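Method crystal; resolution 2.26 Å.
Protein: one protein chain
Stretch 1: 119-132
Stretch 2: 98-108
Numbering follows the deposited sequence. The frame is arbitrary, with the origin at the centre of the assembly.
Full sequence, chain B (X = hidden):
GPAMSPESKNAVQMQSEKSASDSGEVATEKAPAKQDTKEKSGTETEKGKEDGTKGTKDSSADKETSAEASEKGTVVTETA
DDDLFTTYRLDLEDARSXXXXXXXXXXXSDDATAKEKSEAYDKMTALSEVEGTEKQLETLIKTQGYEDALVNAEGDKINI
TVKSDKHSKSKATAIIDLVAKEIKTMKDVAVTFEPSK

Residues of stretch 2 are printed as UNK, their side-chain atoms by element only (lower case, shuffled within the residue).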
# COMPACT_ATOMS: atom_id res chain seq x y z
N GLU B 119 19.82 4.19 -10.57
CA GLU B 119 19.02 5.22 -9.93
C GLU B 119 17.53 4.98 -10.02
O GLU B 119 16.80 5.22 -9.06
CB GLU B 119 19.30 6.56 -10.58
CG GLU B 119 20.69 7.05 -10.31
CD GLU B 119 21.09 8.19 -11.24
OE1 GLU B 119 20.21 8.74 -11.97
OE2 GLU B 119 22.28 8.54 -11.26
N ALA B 120 17.06 4.57 -11.20
CA ALA B 120 15.67 4.12 -11.32
C ALA B 120 15.40 2.98 -10.34
O ALA B 120 14.38 2.95 -9.61
CB ALA B 120 15.41 3.68 -12.70
N TYR B 121 16.32 2.03 -10.27
CA TYR B 121 16.14 0.96 -9.29
C TYR B 121 16.01 1.45 -7.82
O TYR B 121 15.14 0.98 -7.07
CB TYR B 121 17.22 -0.10 -9.44
CG TYR B 121 17.02 -1.25 -8.50
CD1 TYR B 121 16.11 -2.24 -8.78
CD2 TYR B 121 17.74 -1.32 -7.31
CE1 TYR B 121 15.91 -3.30 -7.90
CE2 TYR B 121 17.55 -2.37 -6.42
CZ TYR B 121 16.65 -3.35 -6.72
OH TYR B 121 16.47 -4.39 -5.84
N ASP B 122 16.86 2.40 -7.42
CA ASP B 122 16.75 2.99 -6.09
C ASP B 122 15.46 3.74 -5.84
O ASP B 122 14.88 3.62 -4.75
CB ASP B 122 17.91 3.92 -5.84
CG ASP B 122 19.21 3.19 -5.80
OD1 ASP B 122 19.21 1.98 -6.13
OD2 ASP B 122 20.22 3.81 -5.44
N LYS B 123 15.02 4.52 -6.83
CA LYS B 123 13.75 5.23 -6.74
C LYS B 123 12.62 4.20 -6.55
O LYS B 123 11.68 4.41 -5.76
CB LYS B 123 13.52 6.10 -7.98
CG LYS B 123 14.21 7.47 -7.96
CD LYS B 123 14.00 8.32 -9.27
CE LYS B 123 15.07 9.43 -9.48
NZ LYS B 123 14.96 9.96 -10.87
N MET B 124 12.75 3.07 -7.25
CA MET B 124 11.76 2.01 -7.18
C MET B 124 11.70 1.42 -5.76
O MET B 124 10.62 1.42 -5.08
CB MET B 124 12.13 0.94 -8.21
CG MET B 124 10.98 0.09 -8.72
SD MET B 124 11.57 -1.14 -9.91
CE MET B 124 12.45 -0.12 -11.08
N THR B 125 12.84 0.93 -5.28
CA THR B 125 12.80 0.35 -3.95
C THR B 125 12.39 1.38 -2.84
O THR B 125 11.68 0.99 -1.86
CB THR B 125 14.05 -0.50 -3.60
OG1 THR B 125 15.22 0.26 -3.82
CG2 THR B 125 14.13 -1.73 -4.51
N ALA B 126 12.76 2.67 -3.00
CA ALA B 126 12.38 3.68 -2.01
C ALA B 126 10.89 3.90 -2.01
O ALA B 126 10.26 4.11 -0.96
CB ALA B 126 13.08 5.01 -2.27
N LEU B 127 10.34 3.89 -3.22
CA LEU B 127 8.92 4.08 -3.36
C LEU B 127 8.15 3.03 -2.55
O LEU B 127 7.21 3.40 -1.84
CB LEU B 127 8.49 4.02 -4.81
CG LEU B 127 7.42 4.97 -5.34
CD1 LEU B 127 6.67 4.15 -6.29
CD2 LEU B 127 6.43 5.67 -4.35
N SER B 128 8.55 1.75 -2.68
CA SER B 128 7.98 0.67 -1.86
C SER B 128 8.01 0.94 -0.40
O SER B 128 7.11 0.56 0.37
CB SER B 128 8.83 -0.55 -1.98
OG SER B 128 8.69 -1.01 -3.29
N GLU B 129 9.14 1.48 0.01
CA GLU B 129 9.30 1.73 1.40
C GLU B 129 8.42 2.88 1.86
O GLU B 129 7.79 2.78 2.93
CB GLU B 129 10.78 1.87 1.75
CG GLU B 129 11.51 0.49 1.60
CD GLU B 129 10.80 -0.71 2.37
OE1 GLU B 129 10.26 -0.47 3.48
OE2 GLU B 129 10.77 -1.88 1.87
N VAL B 130 8.34 3.93 1.02
CA VAL B 130 7.35 4.98 1.17
C VAL B 130 5.95 4.36 1.25
O VAL B 130 5.19 4.63 2.19
CB VAL B 130 7.44 5.98 -0.02
CG1 VAL B 130 6.09 6.77 -0.29
CG2 VAL B 130 8.63 6.92 0.18
N GLU B 131 5.62 3.51 0.27
CA GLU B 131 4.32 2.80 0.28
C GLU B 131 4.08 2.13 1.64
O GLU B 131 3.01 2.29 2.24
CB GLU B 131 4.19 1.71 -0.82
CG GLU B 131 4.27 2.11 -2.34
CD GLU B 131 2.97 2.78 -2.88
OE1 GLU B 131 2.00 2.93 -2.07
OE2 GLU B 131 2.92 3.14 -4.11
N GLY B 132 5.09 1.37 2.10
CA GLY B 132 4.99 0.63 3.36
C GLY B 132 4.81 1.55 4.57
O GLY B 132 3.97 1.27 5.48
N UNK B 98 1.73 4.50 -12.50
CA UNK B 98 2.43 5.10 -13.59
C UNK B 98 3.86 5.21 -13.22
O UNK B 98 4.73 4.78 -13.99
c UNK B 98 -0.05 7.82 -14.94
n UNK B 98 -1.86 9.08 -13.58
c UNK B 98 0.80 6.48 -14.93
c UNK B 98 1.89 6.49 -13.89
c UNK B 98 -1.34 7.74 -14.04
N UNK B 99 4.12 5.79 -12.05
CA UNK B 99 5.48 5.83 -11.54
C UNK B 99 6.24 4.49 -11.64
O UNK B 99 7.30 4.45 -12.29
c UNK B 99 6.61 7.88 -8.68
c UNK B 99 5.48 6.26 -10.11
o UNK B 99 6.04 8.22 -7.61
o UNK B 99 7.85 7.67 -8.76
c UNK B 99 5.78 7.69 -9.93
N UNK B 100 5.71 3.43 -11.02
CA UNK B 100 6.39 2.12 -10.99
C UNK B 100 6.66 1.66 -12.38
O UNK B 100 7.74 1.16 -12.68
c UNK B 100 2.21 0.68 -7.82
c UNK B 100 4.61 0.07 -8.23
n UNK B 100 0.93 0.49 -8.12
n UNK B 100 3.15 -0.02 -8.48
c UNK B 100 5.31 1.27 -8.87
c UNK B 100 5.55 1.05 -10.33
n UNK B 100 2.56 1.56 -6.86
N UNK B 101 5.66 1.82 -13.23
CA UNK B 101 5.77 1.40 -14.60
C UNK B 101 6.96 2.07 -15.35
O UNK B 101 7.66 1.43 -16.16
c UNK B 101 4.47 1.71 -15.30
c UNK B 101 3.64 2.28 -17.58
c UNK B 101 4.72 2.45 -16.58
o UNK B 101 2.51 1.91 -17.18
o UNK B 101 3.93 2.50 -18.78
N UNK B 102 7.18 3.35 -15.06
CA UNK B 102 8.24 4.07 -15.71
C UNK B 102 9.59 3.67 -15.16
O UNK B 102 10.52 3.38 -15.93
c UNK B 102 8.01 5.55 -15.59
c UNK B 102 7.25 6.08 -16.79
c UNK B 102 6.29 7.22 -16.45
o UNK B 102 6.59 8.03 -15.54
o UNK B 102 5.23 7.30 -17.12
N UNK B 103 9.70 3.64 -13.83
CA UNK B 103 10.90 3.09 -13.22
C UNK B 103 11.20 1.70 -13.82
O UNK B 103 12.29 1.45 -14.37
c UNK B 103 11.69 5.43 -11.58
c UNK B 103 10.99 4.29 -10.82
c UNK B 103 9.70 4.78 -10.14
c UNK B 103 10.77 3.01 -11.69
N UNK B 104 10.22 0.82 -13.79
CA UNK B 104 10.48 -0.50 -14.32
C UNK B 104 10.91 -0.44 -15.78
O UNK B 104 11.72 -1.26 -16.23
c UNK B 104 9.53 -2.83 -14.46
o UNK B 104 10.68 -3.29 -14.56
n UNK B 104 8.46 -3.58 -14.58
c UNK B 104 9.24 -1.36 -14.19
N UNK B 105 10.37 0.52 -16.51
CA UNK B 105 10.61 0.60 -17.92
C UNK B 105 12.08 0.94 -18.22
O UNK B 105 12.70 0.33 -19.10
c UNK B 105 9.66 1.60 -18.55
N UNK B 106 12.61 1.92 -17.48
CA UNK B 106 14.01 2.34 -17.55
C UNK B 106 14.96 1.20 -17.18
O UNK B 106 15.89 0.85 -17.93
c UNK B 106 12.85 5.60 -16.13
c UNK B 106 13.57 4.78 -17.16
c UNK B 106 15.70 3.81 -16.37
c UNK B 106 14.24 3.53 -16.59
N UNK B 107 14.70 0.61 -16.01
CA UNK B 107 15.51 -0.48 -15.48
C UNK B 107 15.57 -1.60 -16.50
O UNK B 107 16.63 -2.20 -16.70
c UNK B 107 14.92 -0.97 -14.16
c UNK B 107 15.31 -0.05 -13.07
c UNK B 107 15.39 -2.39 -13.83
N UNK B 108 14.46 -1.84 -17.18
CA UNK B 108 14.38 -2.95 -18.08
C UNK B 108 14.89 -2.62 -19.49
O UNK B 108 14.84 -3.46 -20.37
c UNK B 108 12.94 -3.46 -18.14
o UNK B 108 12.47 -3.78 -16.83

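Position 98 carries four carbons in a row ending in a nitrogen, and nothing of stretch 1 lies within reach; it is Lys 98. Position 99 has three carbons, the third bearing two oxygens. Its CA-to-CB bond points toward the other helix, yet its contact is slight: one of the oxygens lies 4.2 Å from CD2 of Leu 127. It is Glu 99.

At position 100, three carbons lead to a nitrogen and then a carbon holding two more nitrogens. The chain starts sideways, but its end comes nearer stretch 1. Its second carbon passes 4.1 Å from CD1 of Leu 127, and one terminal nitrogen forms a salt bridge with OE2 of Glu 131 at 3.2 Å. The pattern is that of Arg 100, the nitrogen is NH1, and the carboxylate oxygen sits at the edge of the guanidinium, near its plane.

Positions 101 and 102 each show three carbons with two oxygens on the third. Both are out of reach of stretch 1 and exposed: Glu 101 and Glu 102.

Position 103 has four carbons forked at the second; its CA-to-CB bond points toward stretch 1, and it touches Ala 120, Lys 123 and Met 124. This is Leu 103, buried, with CG 3.8 Å from O of Ala 120 and CD1 4.1 Å from CB of Lys 123. The CE of Met 124 rests 3.6 Å from CB of Leu 103.

Position 104 holds two carbons, the second carrying one oxygen and one nitrogen. Its side chain starts away from stretch 1, and the backbone makes the contact, N lying 3.6 Å from CE of Met 124; this fits Asn 104. A single carbon at position 105, also directed away, marks Ala 105.

Position 106 has four carbons forked at the first, one arm two carbons long; the one-carbon arm meets CB of Ala 120 at 3.7 Å. It is Ile 106. At position 107 one carbon carries two more, one of them 3.7 Å from CB of Ala 120 and 3.5 Å from CE of Met 124, giving Val 107. Position 108, a carbon then an oxygen, is Ser 108; OG donates to O of Asn 104 at 2.7 Å, within its own stretch.

The helices run roughly antiparallel, at 149°, with axes 8.6 Å apart at closest. Ala 120, with only a methyl side chain, sits where the backbones come nearest, its CA 5.2 Å from CA of Leu 103, while Met 124, t at chi1 and chi2 and m at chi3, sets its methyl against both Leu 103 and Val 107. No hydrogen bond crosses the contact; apolar packing is joined by one salt bridge.

Stretch 2 98-108: KEREELNAIVS
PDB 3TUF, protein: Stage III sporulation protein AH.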